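Local coordinates for uncharacterized protein (Bacteroides eggerthii, PDB 4FTD) that is of unknown function but joins an immunoglobulin-like domain to a six-bladed beta-propeller and may take part in carbohydrate metabolism, at residues T15-I20 / A62-G67. Sequence-based numbering, arbitrary orientation.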
ATOM      1  N   THR A  15      52.426  -3.752 -20.119  1.00 96.98           N
ATOM      2  CA  THR A  15      51.212  -4.280 -20.782  1.00 91.07           C
ATOM      3  C   THR A  15      49.890  -4.241 -19.991  1.00 84.98           C
ATOM      4  O   THR A  15      49.357  -5.278 -19.579  1.00 81.80           O
ATOM      5  CB  THR A  15      51.427  -5.663 -21.455  1.00100.10           C
ATOM      6  OG1 THR A  15      50.374  -5.889 -22.404  1.00 79.95           O
ATOM      7  CG2 THR A  15      51.501  -6.825 -20.456  1.00102.98           C
ATOM      8  N   GLU A  16      49.359  -3.030 -19.814  1.00 64.18           N
ATOM      9  CA  GLU A  16      48.062  -2.834 -19.166  1.00 66.30           C
ATOM     10  C   GLU A  16      47.229  -1.669 -19.702  1.00 69.73           C
ATOM     11  O   GLU A  16      47.725  -0.803 -20.436  1.00 57.64           O
ATOM     12  CB  GLU A  16      48.173  -2.750 -17.662  1.00 80.77           C
ATOM     13  CG  GLU A  16      49.161  -1.769 -17.124  1.00 91.91           C
ATOM     14  CD  GLU A  16      49.219  -1.924 -15.632  1.00102.42           C
ATOM     15  OE1 GLU A  16      48.401  -1.288 -14.941  1.00112.03           O
ATOM     16  OE2 GLU A  16      50.048  -2.722 -15.166  1.00 96.93           O
ATOM     17  N   LEU A  17      45.933  -1.744 -19.385  1.00 55.12           N
ATOM     18  CA  LEU A  17      44.928  -0.802 -19.821  1.00 65.34           C
ATOM     19  C   LEU A  17      44.773   0.150 -18.677  1.00 61.18           C
ATOM     20  O   LEU A  17      44.280  -0.235 -17.637  1.00 62.52           O
ATOM     21  CB  LEU A  17      43.605  -1.522 -20.084  1.00 57.52           C
ATOM     22  CG  LEU A  17      42.413  -0.713 -20.573  1.00 57.20           C
ATOM     23  CD1 LEU A  17      42.767  -0.087 -21.915  1.00 47.91           C
ATOM     24  CD2 LEU A  17      41.223  -1.661 -20.659  1.00 53.21           C
ATOM     25  N   LEU A  18      45.180   1.396 -18.887  1.00 65.11           N
ATOM     26  CA  LEU A  18      45.132   2.456 -17.862  1.00 62.67           C
ATOM     27  C   LEU A  18      43.762   3.200 -17.821  1.00 58.07           C
ATOM     28  O   LEU A  18      43.304   3.620 -16.765  1.00 64.38           O
ATOM     29  CB  LEU A  18      46.309   3.413 -18.109  1.00 64.13           C
ATOM     30  CG  LEU A  18      47.693   2.762 -18.218  1.00 72.84           C
ATOM     31  CD1 LEU A  18      48.770   3.745 -18.669  1.00 74.53           C
ATOM     32  CD2 LEU A  18      48.051   2.142 -16.878  1.00 63.72           C
ATOM     33  N   SER A  19      43.097   3.364 -18.970  1.00 58.20           N
ATOM     34  CA  SER A  19      41.742   3.954 -18.997  1.00 57.44           C
ATOM     35  C   SER A  19      41.063   3.590 -20.307  1.00 51.05           C
ATOM     36  O   SER A  19      41.730   3.268 -21.277  1.00 51.53           O
ATOM     37  CB  SER A  19      41.763   5.484 -18.828  1.00 63.71           C
ATOM     38  OG  SER A  19      42.312   6.122 -19.964  1.00 68.18           O
ATOM     39  N   ILE A  20      39.741   3.623 -20.317  1.00 50.01           N
ATOM     40  CA  ILE A  20      38.981   3.237 -21.499  1.00 49.13           C
ATOM     41  C   ILE A  20      37.625   3.970 -21.488  1.00 53.94           C
ATOM     42  O   ILE A  20      37.035   4.236 -20.428  1.00 51.93           O
ATOM     43  CB  ILE A  20      38.838   1.685 -21.559  1.00 48.26           C
ATOM     44  CG1 ILE A  20      38.326   1.231 -22.951  1.00 43.94           C
ATOM     45  CG2 ILE A  20      38.042   1.168 -20.355  1.00 50.72           C
ATOM     46  CD1 ILE A  20      38.421  -0.252 -23.249  1.00 47.55           C
ATOM     47  N   ALA A  62      41.398   4.276 -25.612  1.00 50.89           N
ATOM     48  CA  ALA A  62      42.073   3.728 -24.436  1.00 56.03           C
ATOM     49  C   ALA A  62      43.404   4.375 -24.196  1.00 56.44           C
ATOM     50  O   ALA A  62      44.033   4.835 -25.136  1.00 55.67           O
ATOM     51  CB  ALA A  62      42.284   2.255 -24.651  1.00 46.58           C
ATOM     52  N   GLU A  63      43.815   4.437 -22.937  1.00 62.74           N
ATOM     53  CA  GLU A  63      45.191   4.760 -22.587  1.00 62.47           C
ATOM     54  C   GLU A  63      45.829   3.432 -22.140  1.00 66.53           C
ATOM     55  O   GLU A  63      45.258   2.721 -21.326  1.00 60.43           O
ATOM     56  CB  GLU A  63      45.290   5.764 -21.442  1.00 71.72           C
ATOM     57  CG  GLU A  63      44.792   7.171 -21.701  1.00 80.27           C
ATOM     58  CD  GLU A  63      44.915   8.058 -20.463  1.00105.35           C
ATOM     59  OE1 GLU A  63      45.564   7.653 -19.465  1.00113.59           O
ATOM     60  OE2 GLU A  63      44.363   9.175 -20.482  1.00126.39           O
ATOM     61  N   LEU A  64      46.995   3.126 -22.693  1.00 68.34           N
ATOM     62  CA  LEU A  64      47.722   1.876 -22.489  1.00 64.71           C
ATOM     63  C   LEU A  64      49.118   2.175 -21.937  1.00 73.12           C
ATOM     64  O   LEU A  64      49.490   3.333 -21.765  1.00 77.22           O
ATOM     65  CB  LEU A  64      47.862   1.163 -23.841  1.00 68.61           C
ATOM     66  CG  LEU A  64      46.561   0.792 -24.565  1.00 73.29           C
ATOM     67  CD1 LEU A  64      46.768   0.468 -26.038  1.00 68.06           C
ATOM     68  CD2 LEU A  64      45.951  -0.387 -23.842  1.00 65.85           C
ATOM     69  N   SER A  65      49.871   1.124 -21.628  1.00 72.89           N
ATOM     70  CA  SER A  65      51.273   1.238 -21.208  1.00 68.60           C
ATOM     71  C   SER A  65      52.105   1.553 -22.458  1.00 77.02           C
ATOM     72  O   SER A  65      51.707   1.174 -23.577  1.00 67.44           O
ATOM     73  CB  SER A  65      51.723  -0.090 -20.611  1.00 74.42           C
ATOM     74  OG  SER A  65      50.918  -0.450 -19.501  1.00 75.30           O
ATOM     75  N   GLU A  66      53.252   2.228 -22.279  1.00 85.98           N
ATOM     76  CA  GLU A  66      54.149   2.583 -23.400  1.00 77.07           C
ATOM     77  C   GLU A  66      54.343   1.345 -24.288  1.00 73.67           C
ATOM     78  O   GLU A  66      54.656   0.274 -23.797  1.00 77.47           O
ATOM     79  CB  GLU A  66      55.512   3.166 -22.904  1.00 74.55           C
ATOM     80  N   GLY A  67      54.068   1.480 -25.582  1.00 70.55           N
ATOM     81  CA  GLY A  67      54.211   0.384 -26.551  1.00 70.81           C
ATOM     82  C   GLY A  67      53.048  -0.576 -26.805  1.00 73.37           C
ATOM     83  O   GLY A  67      53.126  -1.378 -27.743  1.00 73.95           O
TER
HETATM   84  O   HOH W   1      53.165  -2.359 -22.602  1.00 70.28           O
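A classic beta bulge sets two residues, Leu18 and Ser19, opposite the single residue Glu63 in this antiparallel pair. Glu63 O accepts hydrogen bonds from both amides, reached from the same face of its carbonyl plane: from Leu18 N at 2.8 Å and a longer one from Ser19 N at 3.3 Å. Glu63 N donates to Ser19 O at 2.9 Å, sitting above that carbonyl's plane. The extra residue turns Leu18 CB toward the other strand; chi1 (-52°) puts CG beside the backbone N, and the extended chi2 (171°) carries CD1 to 3.2 Å from Leu64 O. Ser19 OG is set against the flank of the extended Glu63 chain, 3.2 Å from CG, on the more open face. On the other face Leu17 CD1 touches both Ala62 CB, at 3.6 Å, and Leu64 CD2, while Ile20 CG1 makes a looser contact with Ala62 CB. Beyond the strand ends Ser65 continues the pairing with both its hydroxyl and its amide: OG accepts from Glu16 N at 3.0 Å, and N gives a weak hydrogen bond to Glu16 O. A water links Thr15 N, weakly, to Glu66 O. The pair lies in the immunoglobulin-like domain, far from the chain's centre. Leu17 and Ile20 reach Leu90 on strand 85-93 and Ile44 on strand 43-45, Leu64 meets Ile92, and strand 31-38 flanks strand 17-22 on the side away from strand 58-64.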